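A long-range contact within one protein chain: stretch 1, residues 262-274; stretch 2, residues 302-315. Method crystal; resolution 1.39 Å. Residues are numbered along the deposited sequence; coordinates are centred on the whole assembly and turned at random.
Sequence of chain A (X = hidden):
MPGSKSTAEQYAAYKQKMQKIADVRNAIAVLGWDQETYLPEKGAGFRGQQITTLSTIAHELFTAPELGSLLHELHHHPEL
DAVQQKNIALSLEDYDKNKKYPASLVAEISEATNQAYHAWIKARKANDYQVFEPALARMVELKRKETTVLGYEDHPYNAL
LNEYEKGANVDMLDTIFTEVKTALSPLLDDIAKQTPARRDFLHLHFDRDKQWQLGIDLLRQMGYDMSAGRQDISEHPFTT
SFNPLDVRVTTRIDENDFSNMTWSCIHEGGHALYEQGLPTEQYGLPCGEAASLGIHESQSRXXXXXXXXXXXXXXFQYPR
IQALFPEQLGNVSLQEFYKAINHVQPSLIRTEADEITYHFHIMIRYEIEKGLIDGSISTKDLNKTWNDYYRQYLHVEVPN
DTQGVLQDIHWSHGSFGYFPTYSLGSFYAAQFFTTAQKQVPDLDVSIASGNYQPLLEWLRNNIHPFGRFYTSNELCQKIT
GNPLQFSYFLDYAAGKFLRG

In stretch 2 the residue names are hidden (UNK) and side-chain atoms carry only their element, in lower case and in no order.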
# COMPACT_ATOMS: atom_id res chain seq x y z
N THR A 262 -9.61 -4.84 -14.25
CA THR A 262 -9.18 -3.59 -14.89
C THR A 262 -8.58 -2.65 -13.85
O THR A 262 -7.48 -2.09 -14.06
CB THR A 262 -10.37 -2.96 -15.62
OG1 THR A 262 -10.57 -3.67 -16.86
CG2 THR A 262 -10.12 -1.49 -15.93
N TRP A 263 -9.26 -2.49 -12.72
CA TRP A 263 -8.77 -1.59 -11.68
C TRP A 263 -7.61 -2.20 -10.90
O TRP A 263 -6.74 -1.45 -10.43
CB TRP A 263 -9.91 -1.07 -10.79
CG TRP A 263 -10.76 -0.11 -11.58
CD1 TRP A 263 -10.60 1.24 -11.68
CD2 TRP A 263 -11.82 -0.45 -12.48
NE1 TRP A 263 -11.53 1.76 -12.56
CE2 TRP A 263 -12.30 0.74 -13.05
CE3 TRP A 263 -12.44 -1.66 -12.82
CZ2 TRP A 263 -13.35 0.76 -13.96
CZ3 TRP A 263 -13.47 -1.64 -13.73
CH2 TRP A 263 -13.91 -0.45 -14.30
N SER A 264 -7.55 -3.53 -10.76
CA SER A 264 -6.34 -4.13 -10.20
C SER A 264 -5.12 -3.78 -11.06
O SER A 264 -4.04 -3.45 -10.55
CB SER A 264 -6.48 -5.65 -10.11
OG SER A 264 -7.42 -6.04 -9.12
N CYS A 265 -5.28 -3.91 -12.38
CA CYS A 265 -4.18 -3.65 -13.29
C CYS A 265 -3.74 -2.20 -13.20
O CYS A 265 -2.55 -1.90 -13.15
CB CYS A 265 -4.67 -3.92 -14.71
SG CYS A 265 -4.71 -5.65 -15.17
N ILE A 266 -4.70 -1.26 -13.17
CA ILE A 266 -4.30 0.15 -13.09
C ILE A 266 -3.61 0.43 -11.76
O ILE A 266 -2.60 1.16 -11.70
CB ILE A 266 -5.52 1.07 -13.30
CG1 ILE A 266 -6.16 0.80 -14.67
CG2 ILE A 266 -5.09 2.53 -13.14
CD1 ILE A 266 -7.51 1.44 -14.84
N HIS A 267 -4.12 -0.16 -10.68
CA HIS A 267 -3.54 0.02 -9.35
C HIS A 267 -2.08 -0.46 -9.31
O HIS A 267 -1.16 0.28 -8.90
CB HIS A 267 -4.41 -0.79 -8.39
CG HIS A 267 -4.03 -0.68 -6.95
ND1 HIS A 267 -4.65 0.21 -6.08
CD2 HIS A 267 -3.12 -1.35 -6.22
CE1 HIS A 267 -4.13 0.05 -4.87
NE2 HIS A 267 -3.19 -0.88 -4.93
N GLU A 268 -1.85 -1.69 -9.80
CA GLU A 268 -0.48 -2.19 -9.85
C GLU A 268 0.38 -1.39 -10.82
O GLU A 268 1.55 -1.12 -10.53
CB GLU A 268 -0.45 -3.68 -10.21
CG GLU A 268 -1.26 -4.57 -9.29
CD GLU A 268 -0.91 -4.39 -7.82
OE1 GLU A 268 0.25 -4.10 -7.49
OE2 GLU A 268 -1.81 -4.54 -6.97
N GLY A 269 -0.19 -0.97 -11.95
CA GLY A 269 0.54 -0.09 -12.84
C GLY A 269 1.10 1.12 -12.12
O GLY A 269 2.22 1.55 -12.38
N GLY A 270 0.31 1.70 -11.20
CA GLY A 270 0.80 2.88 -10.50
C GLY A 270 2.03 2.59 -9.65
O GLY A 270 3.03 3.34 -9.68
N HIS A 271 1.98 1.46 -8.92
CA HIS A 271 3.19 0.99 -8.22
C HIS A 271 4.36 0.79 -9.19
O HIS A 271 5.51 1.18 -8.91
CB HIS A 271 2.93 -0.36 -7.55
CG HIS A 271 2.10 -0.31 -6.30
ND1 HIS A 271 2.33 0.57 -5.26
CD2 HIS A 271 1.06 -1.08 -5.92
CE1 HIS A 271 1.46 0.33 -4.29
NE2 HIS A 271 0.67 -0.66 -4.67
N ALA A 272 4.07 0.15 -10.31
CA ALA A 272 5.14 -0.29 -11.20
C ALA A 272 5.81 0.90 -11.88
O ALA A 272 7.03 0.90 -12.07
CB ALA A 272 4.61 -1.26 -12.24
N LEU A 273 5.04 1.94 -12.21
CA LEU A 273 5.63 3.12 -12.83
C LEU A 273 6.58 3.80 -11.85
O LEU A 273 7.64 4.30 -12.25
CB LEU A 273 4.53 4.09 -13.27
CG LEU A 273 3.64 3.64 -14.42
CD1 LEU A 273 2.40 4.54 -14.50
CD2 LEU A 273 4.40 3.63 -15.76
N TYR A 274 6.20 3.83 -10.57
CA TYR A 274 7.13 4.34 -9.56
C TYR A 274 8.42 3.53 -9.55
O TYR A 274 9.53 4.10 -9.61
CB TYR A 274 6.45 4.26 -8.19
CG TYR A 274 7.14 4.97 -7.03
CD1 TYR A 274 8.28 5.74 -7.21
CD2 TYR A 274 6.58 4.90 -5.76
CE1 TYR A 274 8.87 6.41 -6.13
CE2 TYR A 274 7.15 5.57 -4.67
CZ TYR A 274 8.29 6.33 -4.88
OH TYR A 274 8.83 7.00 -3.80
N UNK A 302 -3.57 6.99 -7.03
CA UNK A 302 -3.71 8.09 -7.97
C UNK A 302 -4.09 7.56 -9.33
O UNK A 302 -5.00 8.11 -9.99
c UNK A 302 -2.37 10.10 -9.00
c UNK A 302 -1.43 11.15 -8.44
c UNK A 302 -2.40 8.88 -8.06
c UNK A 302 -1.93 9.71 -10.40
N UNK A 303 -3.43 6.48 -9.78
CA UNK A 303 -3.81 5.96 -11.08
C UNK A 303 -5.14 5.20 -11.04
O UNK A 303 -5.98 5.35 -11.94
c UNK A 303 -0.36 6.08 -11.44
c UNK A 303 -1.33 6.39 -13.43
c UNK A 303 -0.05 6.98 -13.46
n UNK A 303 0.54 6.75 -12.24
c UNK A 303 -0.34 7.67 -15.70
c UNK A 303 -1.62 7.10 -15.71
c UNK A 303 -1.51 5.82 -12.13
c UNK A 303 -2.13 6.46 -14.58
c UNK A 303 0.46 7.61 -14.59
c UNK A 303 -2.70 5.07 -11.64
N UNK A 304 -5.37 4.40 -9.99
CA UNK A 304 -6.57 3.58 -9.95
C UNK A 304 -7.83 4.43 -9.88
O UNK A 304 -8.84 4.14 -10.54
c UNK A 304 -7.98 1.14 -7.31
o UNK A 304 -9.02 0.47 -7.12
c UNK A 304 -7.74 1.73 -8.68
c UNK A 304 -6.51 2.63 -8.76
o UNK A 304 -7.14 1.36 -6.41
N UNK A 305 -7.79 5.48 -9.06
CA UNK A 305 -9.00 6.18 -8.63
C UNK A 305 -9.06 7.61 -9.15
O UNK A 305 -9.97 7.93 -9.92
n UNK A 305 -9.27 4.55 -5.27
c UNK A 305 -9.44 4.76 -6.58
c UNK A 305 -9.07 6.14 -7.10
o UNK A 305 -9.86 3.89 -7.35
N UNK A 306 -8.12 8.47 -8.76
CA UNK A 306 -8.17 9.87 -9.21
C UNK A 306 -8.13 9.97 -10.72
O UNK A 306 -8.76 10.87 -11.30
c UNK A 306 -7.05 10.56 -7.07
c UNK A 306 -7.05 10.67 -8.57
o UNK A 306 -6.65 9.54 -6.52
n UNK A 306 -7.56 11.59 -6.40
N UNK A 307 -7.42 9.05 -11.39
CA UNK A 307 -7.48 8.92 -12.84
C UNK A 307 -8.51 7.84 -13.21
O UNK A 307 -9.49 8.12 -13.90
c UNK A 307 -6.20 8.40 -14.91
c UNK A 307 -6.09 8.60 -13.41
c UNK A 307 -5.12 9.73 -13.07
N UNK A 308 -8.30 6.62 -12.74
CA UNK A 308 -8.96 5.45 -13.30
C UNK A 308 -10.44 5.34 -13.03
O UNK A 308 -11.10 4.51 -13.65
N UNK A 309 -10.99 6.13 -12.11
CA UNK A 309 -12.43 6.14 -11.88
C UNK A 309 -13.07 7.46 -12.28
O UNK A 309 -14.25 7.69 -11.99
n UNK A 309 -13.66 1.23 -9.16
n UNK A 309 -12.11 2.70 -8.25
c UNK A 309 -12.31 4.35 -10.04
c UNK A 309 -12.74 5.78 -10.42
c UNK A 309 -12.51 1.46 -8.53
c UNK A 309 -12.81 3.92 -8.64
n UNK A 309 -11.76 0.43 -8.16
N UNK A 310 -12.31 8.33 -12.94
CA UNK A 310 -12.76 9.67 -13.26
C UNK A 310 -13.51 9.70 -14.58
O UNK A 310 -13.29 8.86 -15.47
o UNK A 310 -10.85 10.46 -14.53
c UNK A 310 -11.57 10.63 -13.32
N UNK A 311 -14.42 10.67 -14.70
CA UNK A 311 -15.18 10.81 -15.93
C UNK A 311 -14.27 11.12 -17.11
O UNK A 311 -14.45 10.57 -18.20
c UNK A 311 -18.09 13.26 -16.72
c UNK A 311 -17.93 10.84 -17.28
c UNK A 311 -16.25 11.89 -15.76
c UNK A 311 -17.15 12.09 -16.98
N UNK A 312 -13.26 11.98 -16.90
CA UNK A 312 -12.35 12.34 -17.98
C UNK A 312 -11.63 11.13 -18.55
O UNK A 312 -11.50 11.00 -19.77
o UNK A 312 -12.85 15.07 -18.19
n UNK A 312 -11.24 15.64 -16.73
c UNK A 312 -11.33 13.37 -17.50
c UNK A 312 -11.87 14.77 -17.51
N UNK A 313 -11.15 10.23 -17.68
CA UNK A 313 -10.51 9.00 -18.16
C UNK A 313 -11.48 8.20 -19.04
O UNK A 313 -11.11 7.71 -20.13
c UNK A 313 -9.92 5.67 -17.15
c UNK A 313 -9.31 6.91 -17.26
c UNK A 313 -10.10 8.17 -16.94
c UNK A 313 -7.98 6.98 -17.60
c UNK A 313 -7.86 4.57 -17.77
c UNK A 313 -7.24 5.80 -17.85
c UNK A 313 -9.21 4.50 -17.41
N UNK A 314 -12.72 8.07 -18.59
CA UNK A 314 -13.69 7.25 -19.29
C UNK A 314 -14.27 7.91 -20.54
O UNK A 314 -14.76 7.19 -21.40
c UNK A 314 -13.65 4.34 -17.93
n UNK A 314 -12.96 4.59 -15.80
c UNK A 314 -12.62 1.75 -18.14
c UNK A 314 -14.06 5.62 -17.48
c UNK A 314 -12.98 3.70 -16.85
c UNK A 314 -13.79 3.64 -19.13
c UNK A 314 -14.73 6.66 -18.32
c UNK A 314 -12.45 2.42 -16.95
c UNK A 314 -13.60 5.75 -16.19
c UNK A 314 -13.28 2.36 -19.22
N UNK A 315 -14.14 9.23 -20.71
CA UNK A 315 -14.56 9.83 -21.97
C UNK A 315 -13.82 9.21 -23.15
O UNK A 315 -14.40 8.96 -24.20
c UNK A 315 -15.78 14.28 -19.95
c UNK A 315 -14.34 11.33 -21.94
c UNK A 315 -15.33 12.08 -21.09
c UNK A 315 -15.06 13.57 -21.09
n UNK A 315 -15.48 15.74 -19.97
O HOH W 1 3.02 6.18 -10.59

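Position 302 carries four side-chain carbons, forked at the second, and none comes within contact distance of stretch 1; the fork identifies Leu302. At position 303 a single carbon leads to fused five- and six-membered rings holding eight carbons and one nitrogen, which only tryptophan has. Trp303 packs against Gly270, which has no side chain: its CD1 lies 3.5 Å from Gly270 CA, and a CB on Gly270 would sit tightly against that same atom. Farther along the ring, CE2 of Trp303 is 3.6 Å from Leu273 CD1, while CB of Trp303 lies 3.8 Å from Ile266 CG2. A water donates to Gly270 O and accepts a weak bond from Trp303 NE1, each at 3.0 Å.

Position 304 has three carbons, the third carrying two oxygens, and one of these oxygens accepts a hydrogen bond from the His267 ring, near its plane. The carboxylate two carbons beyond CB makes this Glu304, with ND1 of His267 2.8 Å from OE1 of Glu304. Position 305 shows two carbons, the second with one oxygen and one nitrogen; it makes no contact with stretch 1, and the amide gives Asn305. Position 306 has the same composition, lies out of reach of the first helix, and is Asn306. Position 307 bears one carbon carrying two more, a beta-branched group without contact across the interface: Val307.

Position 308 has no side-chain atoms, yet its backbone O accepts from Trp263 NE1 at 3.0 Å. It is Gly308, and a CB here would clash with Glu304 O, 2.3 Å away. At position 309 three carbons, a nitrogen and a carbon with two further nitrogens form a flat group lying on the Trp263 ring. This guanidinium belongs to Arg309; its plane is 15° from that of the indole, with the centres 4.0 Å apart.

One carbon and one oxygen at position 310, remote from stretch 1, mark Ser310. Position 311, with four carbons forked at the second, is Leu311, and position 312, with two carbons ending in an oxygen and a nitrogen, is Asn312; both are out of reach. Position 313 has one carbon and a six-carbon ring, hence Phe313, whose CZ is 4.3 Å from Ile266 CD1. Its backbone N bonds to Ser310 OG, capping the second helix. Position 314 again has one carbon and fused rings with eight carbons and one nitrogen; Trp314 CZ2 lies 3.5 Å from Trp263 CZ2. Four carbons in a row ending in nitrogen make position 315 Lys315, remote from the interface.

The contact centres on Trp263. Arg309 covers one face of its indole, and Gly308 O receives hydrogen bonds from both Trp263 NE1 and Trp314 NE1, joining the two tryptophans through one carbonyl. Glu304 links two partners, since OE1 meets His267 while OE2 forms a 2.9 Å salt bridge with Arg309 NH2, helping hold the guanidinium over the indole. Around these polar links, Ile266 and Leu273 supply apolar packing.

Stretch 2, residues 302-315: LWENNVGRSLNFWK
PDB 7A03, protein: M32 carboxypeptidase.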